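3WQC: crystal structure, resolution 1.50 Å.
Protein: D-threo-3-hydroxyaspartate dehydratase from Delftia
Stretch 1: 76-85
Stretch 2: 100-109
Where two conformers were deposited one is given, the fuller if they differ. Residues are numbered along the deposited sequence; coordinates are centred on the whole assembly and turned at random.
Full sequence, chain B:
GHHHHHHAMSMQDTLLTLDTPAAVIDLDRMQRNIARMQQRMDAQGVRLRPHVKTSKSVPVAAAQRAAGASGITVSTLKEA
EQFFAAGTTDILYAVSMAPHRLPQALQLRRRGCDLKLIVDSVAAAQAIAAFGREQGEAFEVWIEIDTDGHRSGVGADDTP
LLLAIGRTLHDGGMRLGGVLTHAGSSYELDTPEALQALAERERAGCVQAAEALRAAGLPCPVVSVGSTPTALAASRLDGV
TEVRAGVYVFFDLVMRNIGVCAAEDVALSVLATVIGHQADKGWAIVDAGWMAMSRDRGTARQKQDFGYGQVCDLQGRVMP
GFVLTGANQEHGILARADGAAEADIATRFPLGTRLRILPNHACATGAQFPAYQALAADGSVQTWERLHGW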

ATOM      1  N   THR B  76     -10.089   6.650  10.911  1.00  9.37           N
ATOM      2  CA  THR B  76      -9.910   5.546  11.850  1.00 10.52           C
ATOM      3  C   THR B  76      -9.875   6.112  13.273  1.00  9.98           C
ATOM      4  O   THR B  76      -9.479   7.285  13.429  1.00 10.56           O
ATOM      5  CB  THR B  76      -8.596   4.771  11.623  1.00  9.80           C
ATOM      6  OG1 THR B  76      -7.460   5.656  11.813  1.00 11.63           O
ATOM      7  CG2 THR B  76      -8.510   4.143  10.231  1.00 11.05           C
ATOM      8  N   LEU B  77     -10.231   5.299  14.270  1.00 10.69           N
ATOM      9  CA  LEU B  77     -10.063   5.774  15.656  1.00 12.11           C
ATOM     10  C   LEU B  77      -8.562   5.868  16.024  1.00 11.21           C
ATOM     11  O   LEU B  77      -8.252   6.634  16.932  1.00 12.82           O
ATOM     12  CB  LEU B  77     -10.881   4.971  16.682  1.00 12.17           C
ATOM     13  CG  LEU B  77     -12.383   5.177  16.493  1.00 12.86           C
ATOM     14  CD1 LEU B  77     -13.090   4.348  17.553  1.00 15.69           C
ATOM     15  CD2 LEU B  77     -12.750   6.679  16.603  1.00 14.87           C
ATOM     16  N   LYS B  78      -7.673   5.152  15.312  1.00 11.47           N
ATOM     17  CA  LYS B  78      -6.245   5.322  15.622  0.50 11.40           C
ATOM     18  C   LYS B  78      -5.835   6.740  15.289  1.00 11.09           C
ATOM     19  O   LYS B  78      -5.064   7.354  16.041  1.00 12.68           O
ATOM     20  CB  LYS B  78      -5.374   4.310  14.872  0.50 12.74           C
ATOM     21  CG  LYS B  78      -3.900   4.294  15.349  0.50 16.76           C
ATOM     22  CD  LYS B  78      -2.994   3.419  14.467  0.50 18.21           C
ATOM     23  CE  LYS B  78      -1.792   2.833  15.163  0.50 29.46           C
ATOM     24  NZ  LYS B  78      -1.317   1.584  14.428  0.50 21.73           N
ATOM     25  N   GLU B  79      -6.318   7.284  14.175  1.00 11.41           N
ATOM     26  CA  GLU B  79      -6.045   8.683  13.857  1.00 11.10           C
ATOM     27  C   GLU B  79      -6.644   9.567  14.969  1.00 12.31           C
ATOM     28  O   GLU B  79      -5.981  10.531  15.401  1.00 12.53           O
ATOM     29  CB  GLU B  79      -6.682   9.069  12.558  1.00 11.58           C
ATOM     30  CG  GLU B  79      -5.935   8.600  11.328  1.00 11.91           C
ATOM     31  CD  GLU B  79      -6.915   8.565  10.174  1.00 11.28           C
ATOM     32  OE1 GLU B  79      -7.296   7.453   9.724  1.00 13.43           O
ATOM     33  OE2 GLU B  79      -7.363   9.629   9.713  1.00 12.66           O
ATOM     34  N   ALA B  80      -7.880   9.306  15.418  1.00 11.15           N
ATOM     35  CA  ALA B  80      -8.427  10.175  16.507  1.00 12.02           C
ATOM     36  C   ALA B  80      -7.505  10.116  17.762  1.00 12.16           C
ATOM     37  O   ALA B  80      -7.228  11.179  18.350  1.00 13.61           O
ATOM     38  CB  ALA B  80      -9.834   9.682  16.861  1.00 14.71           C
ATOM     39  N   GLU B  81      -7.011   8.880  18.124  1.00 11.82           N
ATOM     40  CA  GLU B  81      -6.177   8.774  19.309  1.00 15.16           C
ATOM     41  C   GLU B  81      -4.901   9.620  19.116  1.00 14.74           C
ATOM     42  O   GLU B  81      -4.461  10.369  20.036  1.00 17.05           O
ATOM     43  CB  GLU B  81      -5.985   7.225  19.538  1.00 19.25           C
ATOM     44  CG  GLU B  81      -4.969   6.804  20.538  1.00 23.71           C
ATOM     45  CD  GLU B  81      -4.760   5.268  20.470  1.00 23.71           C
ATOM     46  OE1 GLU B  81      -3.687   4.775  19.881  1.00 34.96           O
ATOM     47  OE2 GLU B  81      -5.653   4.544  20.992  1.00 28.51           O
ATOM     48  N   GLN B  82      -4.259   9.514  17.923  1.00 14.72           N
ATOM     49  CA  GLN B  82      -2.956  10.192  17.654  1.00 16.94           C
ATOM     50  C   GLN B  82      -3.167  11.691  17.698  1.00 14.10           C
ATOM     51  O   GLN B  82      -2.383  12.437  18.308  1.00 16.99           O
ATOM     52  CB  GLN B  82      -2.424   9.773  16.251  1.00 19.89           C
ATOM     53  CG  GLN B  82      -1.244  10.659  15.726  1.00 21.53           C
ATOM     54  CD  GLN B  82      -0.594  10.158  14.409  1.00 41.56           C
ATOM     55  OE1 GLN B  82       0.025   9.079  14.318  1.00 54.52           O
ATOM     56  NE2 GLN B  82      -0.627  11.010  13.427  1.00 27.79           N
ATOM     57  N   PHE B  83      -4.148  12.191  16.962  1.00 14.30           N
ATOM     58  CA  PHE B  83      -4.320  13.635  16.849  1.00 14.13           C
ATOM     59  C   PHE B  83      -4.849  14.232  18.170  1.00 13.48           C
ATOM     60  O   PHE B  83      -4.423  15.345  18.535  1.00 16.47           O
ATOM     61  CB  PHE B  83      -5.203  14.043  15.623  1.00 14.55           C
ATOM     62  CG  PHE B  83      -4.435  13.890  14.373  1.00 12.57           C
ATOM     63  CD1 PHE B  83      -3.611  14.919  13.927  1.00 16.68           C
ATOM     64  CD2 PHE B  83      -4.517  12.712  13.614  1.00 14.97           C
ATOM     65  CE1 PHE B  83      -2.847  14.767  12.728  1.00 16.25           C
ATOM     66  CE2 PHE B  83      -3.748  12.544  12.420  1.00 15.18           C
ATOM     67  CZ  PHE B  83      -2.892  13.576  11.986  1.00 14.91           C
ATOM     68  N   PHE B  84      -5.682  13.466  18.909  1.00 14.26           N
ATOM     69  CA  PHE B  84      -6.091  14.000  20.242  1.00 13.79           C
ATOM     70  C   PHE B  84      -4.888  14.065  21.214  1.00 14.51           C
ATOM     71  O   PHE B  84      -4.759  15.085  21.939  1.00 17.41           O
ATOM     72  CB  PHE B  84      -7.172  13.113  20.856  1.00 14.90           C
ATOM     73  CG  PHE B  84      -7.568  13.572  22.252  1.00 13.39           C
ATOM     74  CD1 PHE B  84      -8.206  14.822  22.422  1.00 16.51           C
ATOM     75  CD2 PHE B  84      -7.287  12.757  23.363  1.00 15.66           C
ATOM     76  CE1 PHE B  84      -8.495  15.271  23.744  1.00 16.77           C
ATOM     77  CE2 PHE B  84      -7.607  13.189  24.667  1.00 17.53           C
ATOM     78  CZ  PHE B  84      -8.206  14.430  24.822  1.00 18.24           C
ATOM     79  N   ALA B  85      -4.015  13.071  21.168  1.00 17.14           N
ATOM     80  CA  ALA B  85      -2.810  13.092  22.020  1.00 17.44           C
ATOM     81  C   ALA B  85      -1.961  14.334  21.666  1.00 18.11           C
ATOM     82  O   ALA B  85      -1.226  14.872  22.502  1.00 23.17           O
ATOM     83  CB  ALA B  85      -1.985  11.832  21.859  1.00 19.96           C
ATOM     84  N   HIS B 100     -18.808  -2.395  17.862  1.00 10.81           N
ATOM     85  CA  HIS B 100     -17.727  -2.914  18.736  1.00 11.38           C
ATOM     86  C   HIS B 100     -16.656  -1.884  19.051  1.00 11.02           C
ATOM     87  O   HIS B 100     -15.875  -2.104  20.008  1.00 13.64           O
ATOM     88  CB  HIS B 100     -17.092  -4.169  18.137  1.00 13.23           C
ATOM     89  CG  HIS B 100     -16.148  -3.932  17.014  1.00 12.38           C
ATOM     90  ND1 HIS B 100     -16.524  -3.875  15.684  1.00 16.63           N
ATOM     91  CD2 HIS B 100     -14.782  -3.690  17.066  1.00 16.55           C
ATOM     92  CE1 HIS B 100     -15.400  -3.603  14.929  1.00 17.08           C
ATOM     93  NE2 HIS B 100     -14.327  -3.501  15.804  1.00 16.04           N
ATOM     94  N   ARG B 101     -16.612  -0.765  18.287  1.00 10.10           N
ATOM     95  CA  ARG B 101     -15.679   0.305  18.563  1.00 10.50           C
ATOM     96  C   ARG B 101     -16.215   1.316  19.575  1.00 10.12           C
ATOM     97  O   ARG B 101     -15.524   2.298  19.895  1.00 11.59           O
ATOM     98  CB  ARG B 101     -15.274   1.020  17.271  1.00 11.38           C
ATOM     99  CG  ARG B 101     -14.194   0.179  16.527  1.00 13.49           C
ATOM    100  CD  ARG B 101     -13.576   0.918  15.343  1.00 14.19           C
ATOM    101  NE  ARG B 101     -14.342   0.772  14.095  1.00 12.89           N
ATOM    102  CZ  ARG B 101     -14.176  -0.250  13.238  1.00 10.89           C
ATOM    103  NH1 ARG B 101     -13.293  -1.255  13.502  1.00 11.41           N
ATOM    104  NH2 ARG B 101     -14.857  -0.231  12.083  1.00 11.77           N
ATOM    105  N   LEU B 102     -17.462   1.106  20.078  1.00 10.12           N
ATOM    106  CA  LEU B 102     -18.014   2.123  20.999  1.00 12.01           C
ATOM    107  C   LEU B 102     -17.191   2.336  22.311  1.00 11.21           C
ATOM    108  O   LEU B 102     -17.039   3.456  22.746  1.00 11.83           O
ATOM    109  CB  LEU B 102     -19.490   1.805  21.308  1.00 11.98           C
ATOM    110  CG  LEU B 102     -20.391   2.270  20.138  1.00 10.35           C
ATOM    111  CD1 LEU B 102     -21.759   1.595  20.250  1.00 12.78           C
ATOM    112  CD2 LEU B 102     -20.572   3.817  20.177  1.00 13.65           C
ATOM    113  N   PRO B 103     -16.620   1.254  22.892  1.00 11.47           N
ATOM    114  CA  PRO B 103     -15.787   1.506  24.111  1.00 12.12           C
ATOM    115  C   PRO B 103     -14.630   2.410  23.785  1.00 12.27           C
ATOM    116  O   PRO B 103     -14.323   3.302  24.583  1.00 13.11           O
ATOM    117  CB  PRO B 103     -15.341   0.080  24.528  1.00 15.11           C
ATOM    118  CG  PRO B 103     -16.569  -0.846  24.071  1.00 13.47           C
ATOM    119  CD  PRO B 103     -16.899  -0.194  22.682  1.00 13.18           C
ATOM    120  N   GLN B 104     -13.965   2.247  22.636  1.00 12.03           N
ATOM    121  CA  GLN B 104     -12.837   3.160  22.329  1.00 12.63           C
ATOM    122  C   GLN B 104     -13.312   4.582  22.119  1.00 12.17           C
ATOM    123  O   GLN B 104     -12.695   5.528  22.584  1.00 13.57           O
ATOM    124  CB  GLN B 104     -12.126   2.673  21.060  1.00 15.34           C
ATOM    125  CG  GLN B 104     -10.856   3.497  21.004  1.00 22.10           C
ATOM    126  CD  GLN B 104      -9.974   3.229  19.819  1.00 23.71           C
ATOM    127  OE1 GLN B 104      -8.852   3.899  19.646  1.00 32.31           O
ATOM    128  NE2 GLN B 104     -10.403   2.250  18.984  1.00 18.16           N
ATOM    129  N   ALA B 105     -14.486   4.767  21.436  1.00 11.59           N
ATOM    130  CA  ALA B 105     -14.985   6.139  21.235  1.00 11.84           C
ATOM    131  C   ALA B 105     -15.365   6.724  22.620  1.00 12.16           C
ATOM    132  O   ALA B 105     -15.091   7.927  22.801  1.00 13.31           O
ATOM    133  CB  ALA B 105     -16.220   6.064  20.344  1.00 12.47           C
ATOM    134  N   LEU B 106     -15.967   5.919  23.488  1.00 10.81           N
ATOM    135  CA  LEU B 106     -16.327   6.386  24.868  1.00 11.78           C
ATOM    136  C   LEU B 106     -15.056   6.845  25.581  1.00 13.74           C
ATOM    137  O   LEU B 106     -15.047   7.943  26.220  1.00 14.26           O
ATOM    138  CB  LEU B 106     -17.055   5.259  25.602  1.00 13.79           C
ATOM    139  CG  LEU B 106     -17.399   5.606  27.062  1.00 14.17           C
ATOM    140  CD1 LEU B 106     -18.360   6.787  27.140  1.00 16.86           C
ATOM    141  CD2 LEU B 106     -17.881   4.349  27.779  1.00 20.16           C
ATOM    142  N   GLN B 107     -14.015   6.017  25.533  0.50 12.06           N
ATOM    143  CA  GLN B 107     -12.802   6.387  26.282  0.50 12.51           C
ATOM    144  C   GLN B 107     -12.209   7.694  25.784  0.50 13.10           C
ATOM    145  O   GLN B 107     -11.756   8.523  26.595  0.50 13.55           O
ATOM    146  CB  GLN B 107     -11.789   5.252  26.118  0.50 13.26           C
ATOM    147  CG  GLN B 107     -12.272   3.971  26.792  0.50 19.58           C
ATOM    148  CD  GLN B 107     -11.728   2.680  26.150  0.50 25.33           C
ATOM    149  OE1 GLN B 107     -10.819   2.724  25.304  0.50 24.21           O
ATOM    150  NE2 GLN B 107     -12.285   1.514  26.566  0.50 26.27           N
ATOM    151  N   LEU B 108     -12.150   7.892  24.446  1.00 11.75           N
ATOM    152  CA  LEU B 108     -11.625   9.135  23.871  1.00 12.34           C
ATOM    153  C   LEU B 108     -12.462  10.327  24.419  1.00 12.73           C
ATOM    154  O   LEU B 108     -11.904  11.361  24.795  1.00 14.05           O
ATOM    155  CB  LEU B 108     -11.670   9.088  22.358  1.00 13.53           C
ATOM    156  CG  LEU B 108     -10.429   8.430  21.784  1.00 14.25           C
ATOM    157  CD1 LEU B 108     -10.775   7.996  20.363  1.00 17.55           C
ATOM    158  CD2 LEU B 108      -9.229   9.419  21.726  1.00 18.39           C
ATOM    159  N   ARG B 109     -13.819  10.189  24.353  1.00 12.52           N
ATOM    160  CA  ARG B 109     -14.630  11.332  24.853  1.00 13.47           C
ATOM    161  C   ARG B 109     -14.388  11.612  26.380  1.00 12.64           C
ATOM    162  O   ARG B 109     -14.326  12.797  26.775  1.00 16.81           O
ATOM    163  CB  ARG B 109     -16.142  11.053  24.583  1.00 12.88           C
ATOM    164  CG  ARG B 109     -16.441  11.231  23.089  1.00 13.60           C
ATOM    165  CD  ARG B 109     -17.897  10.895  22.740  1.00 16.35           C
ATOM    166  NE  ARG B 109     -18.798  11.831  23.445  1.00 15.22           N
ATOM    167  CZ  ARG B 109     -19.064  13.089  23.047  1.00 17.45           C
ATOM    168  NH1 ARG B 109     -18.591  13.584  21.854  1.00 16.23           N
ATOM    169  NH2 ARG B 109     -19.837  13.891  23.824  1.00 20.42           N
TER

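Two helices, 77-85 and 102-109, run side by side in nearly the same direction: their N-to-C vectors differ by 14°, and their axes come no closer than 11.0 Å. The register is set by two CA pairs, L77 CA to A105 CA at 7.4 Å and E81 CA to L108 CA at 7.1 Å. The backbones are therefore too far apart to bond, and side chains must fill the gap. Within each helix the backbone forms i to i+4 hydrogen bonds, such as E81 N to L77 O at 2.8 Å in the first and L106 N to L102 O at 2.8 Å in the second.

No hydrogen bond crosses between the stretches, so the 358 Å² they bury together rests on van der Waals packing, much of it apolar. L77 and L108 account for the largest shares. L108 has a CA-to-CB bond directed sideways, but its end comes nearer the first helix, where its methyls meet residues from three successive turns. L108 CD1 lies 4.0 Å from A80 CB and 4.4 Å from L77 CD2, while L108 CD2 lies 4.2 Å from F84 CD2, approaching that ring obliquely. L108 CD2 also sits 3.9 Å from E81 CA, so the methyl packs against the backbone of the first helix as well. The small side chain of A80 points toward the second helix and offers its one methyl to this cluster.

L77, with chi1 m and chi2 t, points toward the second helix near its start. Its CD1 is 4.0 Å from both R101 O and R101 CB, and 4.1 Å from A105 N. R101 O already accepts from A105 N at 3.1 Å, so the leucine methyl covers a backbone hydrogen bond rather than an unpaired carbonyl.

Polar groups do meet, but without bonding. Q104, extended with chi1 and chi2 both t, reaches across so that its NE2 is 3.6 Å from L77 CB, a contact between an amide and aliphatic carbon. Its OE1 is 3.5 Å from E81 OE2; both are oxygens of acceptor type, and the pair is a proximity only.

The start of the first helix is secured within its own stretch. T76, at the N-cap with chi1 p, accepts from E79 N at OG1 (3.1 Å, N-H...acceptor angle 160°), and the same OG1 donates to E79 OE1 at 2.8 Å. The capping bond gives the E79 amide an acceptor, and the return bond uses the hydroxyl hydrogen.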